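Local atomic coordinates of adhesion G-protein coupled receptor G6 (Danio rerio, PDB entry 6V55), a protein that serves as an adhesion G-protein coupled receptor linked to myelination, with a calcium-binding, glycosylated extracellular region that probably mediates contacts outside the cell. Residues T67-A72 / N85-V90. Residues are numbered along the deposited sequence; the frame is centred on the assembly and turned at random.
Sequences TGTSDA and NSTGNV. With NAG (2-acetamido-2-deoxy-beta-D-glucopyranose), chain H.
Two surface loops at one end of the CUB domain meet here: the turn that joins strands 62-66 and 71-74, and the connection that leads from strand 83-85 in one sheet to strand 90-96 in the other. Thr-67 carries the contact. Its OG1 stands anti to the backbone N (chi1 168°), which aims the hydroxyl across to the second loop, where it accepts an almost straight hydrogen bond from Thr-87 N (2.9 Å, 174°). Gly-68 N, next in its own turn, also donates to this oxygen, at a very short 2.5 Å and a bent angle, so threonine suits position 67 as acceptor for two backbone N-H groups. The side chain of Thr-87 crosses that of Thr-67 at about a right angle and brings its OG1 within 3.1 Å of Thr-67 OG1; poorly ordered Thr-69 adds little, its OG1 making only a weak bond to Thr-87 OG1. A valine at Thr-67 would remove the acceptor and probably loosen the tie between the loops. Thr-87 also completes the Asn-Ser-Thr sequon whose Asn-85 bears an N-linked glycan through ND2, while Ser-86 turns its OG to Val-43 N of strand 41-51. A threonine hydroxyl thus ties a hairpin turn to the loop crossing between the two sheets of the CUB beta-sandwich.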
ATOM      1  N   THR A  67      -7.588  -7.091   4.954  1.00 47.53           N
ATOM      2  CA  THR A  67      -8.942  -7.590   4.829  1.00 51.41           C
ATOM      3  C   THR A  67      -9.627  -7.455   6.186  1.00 57.53           C
ATOM      4  O   THR A  67      -9.094  -6.835   7.115  1.00 59.90           O
ATOM      5  CB  THR A  67      -8.942  -9.015   4.292  1.00 47.94           C
ATOM      6  OG1 THR A  67     -10.251  -9.573   4.453  1.00 51.70           O
ATOM      7  CG2 THR A  67      -7.903  -9.862   4.998  1.00 44.15           C
ATOM      8  N   GLY A  68     -10.828  -8.022   6.305  1.00 63.06           N
ATOM      9  CA  GLY A  68     -11.638  -7.826   7.497  1.00 70.12           C
ATOM     10  C   GLY A  68     -11.109  -8.517   8.736  1.00 76.49           C
ATOM     11  O   GLY A  68     -11.463  -8.119   9.852  1.00 79.23           O
ATOM     12  N   THR A  69     -10.232  -9.511   8.564  1.00 80.12           N
ATOM     13  CA  THR A  69      -9.747 -10.324   9.664  1.00 79.48           C
ATOM     14  C   THR A  69      -8.230 -10.355   9.812  1.00 76.71           C
ATOM     15  O   THR A  69      -7.747 -10.790  10.864  1.00 80.77           O
ATOM     16  CB  THR A  69     -10.254 -11.765   9.518  1.00 78.78           C
ATOM     17  OG1 THR A  69     -10.092 -12.181   8.158  1.00 79.04           O
ATOM     18  CG2 THR A  69     -11.725 -11.857   9.905  1.00 79.48           C
ATOM     19  N   SER A  70      -7.462  -9.927   8.809  1.00 65.52           N
ATOM     20  CA  SER A  70      -6.017  -9.913   8.956  1.00 56.13           C
ATOM     21  C   SER A  70      -5.445  -8.639   8.349  1.00 49.65           C
ATOM     22  O   SER A  70      -6.158  -7.804   7.786  1.00 49.52           O
ATOM     23  CB  SER A  70      -5.360 -11.149   8.330  1.00 58.60           C
ATOM     24  OG  SER A  70      -5.938 -11.487   7.083  1.00 61.56           O
ATOM     25  N   ASP A  71      -4.126  -8.531   8.444  1.00 43.05           N
ATOM     26  CA  ASP A  71      -3.360  -7.321   8.205  1.00 42.27           C
ATOM     27  C   ASP A  71      -1.941  -7.806   7.968  1.00 41.63           C
ATOM     28  O   ASP A  71      -1.364  -8.436   8.860  1.00 50.58           O
ATOM     29  CB  ASP A  71      -3.452  -6.396   9.427  1.00 51.07           C
ATOM     30  CG  ASP A  71      -2.745  -5.059   9.244  1.00 59.75           C
ATOM     31  OD1 ASP A  71      -1.488  -5.005   9.218  1.00 61.17           O
ATOM     32  OD2 ASP A  71      -3.461  -4.035   9.167  1.00 63.30           O
ATOM     33  N   ALA A  72      -1.361  -7.561   6.796  1.00 29.43           N
ATOM     34  CA  ALA A  72      -0.003  -8.021   6.583  1.00 20.42           C
ATOM     35  C   ALA A  72       0.815  -7.002   5.805  1.00 19.12           C
ATOM     36  O   ALA A  72       0.327  -6.435   4.822  1.00 17.86           O
ATOM     37  CB  ALA A  72       0.002  -9.348   5.856  1.00 20.26           C
ATOM     38  N   ASN A  85      -7.096 -12.647  -0.936  1.00 33.88           N
ATOM     39  CA  ASN A  85      -8.534 -12.792  -1.022  1.00 39.05           C
ATOM     40  C   ASN A  85      -9.160 -12.203   0.229  1.00 35.09           C
ATOM     41  O   ASN A  85      -8.812 -12.606   1.345  1.00 38.56           O
ATOM     42  CB  ASN A  85      -8.906 -14.278  -1.201  1.00 50.03           C
ATOM     43  CG  ASN A  85      -9.576 -14.533  -2.529  1.00 63.31           C
ATOM     44  OD1 ASN A  85     -10.258 -13.631  -3.021  1.00 65.62           O
ATOM     45  ND2 ASN A  85      -9.405 -15.733  -3.140  1.00 73.85           N
ATOM     46  N   SER A  86     -10.070 -11.243   0.044  1.00 30.35           N
ATOM     47  CA  SER A  86     -10.766 -10.625   1.170  1.00 33.76           C
ATOM     48  C   SER A  86     -11.811 -11.559   1.770  1.00 37.11           C
ATOM     49  O   SER A  86     -12.478 -12.317   1.059  1.00 41.87           O
ATOM     50  CB  SER A  86     -11.443  -9.327   0.735  1.00 33.62           C
ATOM     51  OG  SER A  86     -12.479  -9.596  -0.198  1.00 31.76           O
ATOM     52  N   THR A  87     -11.960 -11.487   3.091  1.00 34.99           N
ATOM     53  CA  THR A  87     -12.932 -12.332   3.773  1.00 36.44           C
ATOM     54  C   THR A  87     -14.338 -11.739   3.712  1.00 38.01           C
ATOM     55  O   THR A  87     -15.324 -12.480   3.625  1.00 41.25           O
ATOM     56  CB  THR A  87     -12.478 -12.564   5.215  1.00 33.45           C
ATOM     57  OG1 THR A  87     -12.321 -11.308   5.878  1.00 25.43           O
ATOM     58  CG2 THR A  87     -11.133 -13.263   5.208  1.00 37.33           C
ATOM     59  N   GLY A  88     -14.454 -10.421   3.741  1.00 37.76           N
ATOM     60  CA  GLY A  88     -15.689  -9.729   3.430  1.00 38.11           C
ATOM     61  C   GLY A  88     -15.642  -9.093   2.056  1.00 37.13           C
ATOM     62  O   GLY A  88     -14.926  -9.548   1.155  1.00 37.06           O
ATOM     63  N   ASN A  89     -16.400  -8.023   1.885  1.00 37.62           N
ATOM     64  CA  ASN A  89     -16.491  -7.398   0.578  1.00 39.77           C
ATOM     65  C   ASN A  89     -15.577  -6.191   0.419  1.00 43.15           C
ATOM     66  O   ASN A  89     -15.588  -5.571  -0.648  1.00 44.78           O
ATOM     67  CB  ASN A  89     -17.932  -6.991   0.286  1.00 40.45           C
ATOM     68  CG  ASN A  89     -18.511  -6.132   1.359  1.00 46.05           C
ATOM     69  OD1 ASN A  89     -18.028  -6.127   2.494  1.00 51.70           O
ATOM     70  ND2 ASN A  89     -19.566  -5.403   1.022  1.00 46.04           N
ATOM     71  N   VAL A  90     -14.794  -5.826   1.436  1.00 41.27           N
ATOM     72  CA  VAL A  90     -13.867  -4.701   1.323  1.00 37.84           C
ATOM     73  C   VAL A  90     -12.428  -5.191   1.472  1.00 37.17           C
ATOM     74  O   VAL A  90     -12.095  -5.898   2.431  1.00 36.45           O
ATOM     75  CB  VAL A  90     -14.159  -3.587   2.343  1.00 35.98           C
ATOM     76  CG1 VAL A  90     -13.571  -2.317   1.841  1.00 36.00           C
ATOM     77  CG2 VAL A  90     -15.651  -3.393   2.538  1.00 41.61           C
TER
HETATM   78  C1  NAG H 906      -8.697 -16.969  -2.835  1.00 61.54           C
HETATM   79  C2  NAG H 906      -8.939 -17.962  -4.011  1.00 65.15           C
HETATM   80  C3  NAG H 906      -8.151 -19.264  -3.782  1.00 64.73           C
HETATM   81  C4  NAG H 906      -6.669 -18.961  -3.591  1.00 62.87           C
HETATM   82  C5  NAG H 906      -6.482 -18.021  -2.401  1.00 62.39           C
HETATM   83  C6  NAG H 906      -5.040 -17.608  -2.216  1.00 60.31           C
HETATM   84  C7  NAG H 906     -10.953 -18.495  -5.351  1.00 65.10           C
HETATM   85  C8  NAG H 906     -12.435 -18.743  -5.300  1.00 64.74           C
HETATM   86  N2  NAG H 906     -10.361 -18.237  -4.174  1.00 66.91           N
HETATM   87  O3  NAG H 906      -8.329 -20.170  -4.868  1.00 64.27           O
HETATM   88  O4  NAG H 906      -5.935 -20.163  -3.382  1.00 62.24           O
HETATM   89  O5  NAG H 906      -7.240 -16.811  -2.604  1.00 63.11           O
HETATM   90  O6  NAG H 906      -4.753 -17.249  -0.872  1.00 56.94           O
HETATM   91  O7  NAG H 906     -10.320 -18.539  -6.406  1.00 62.59           O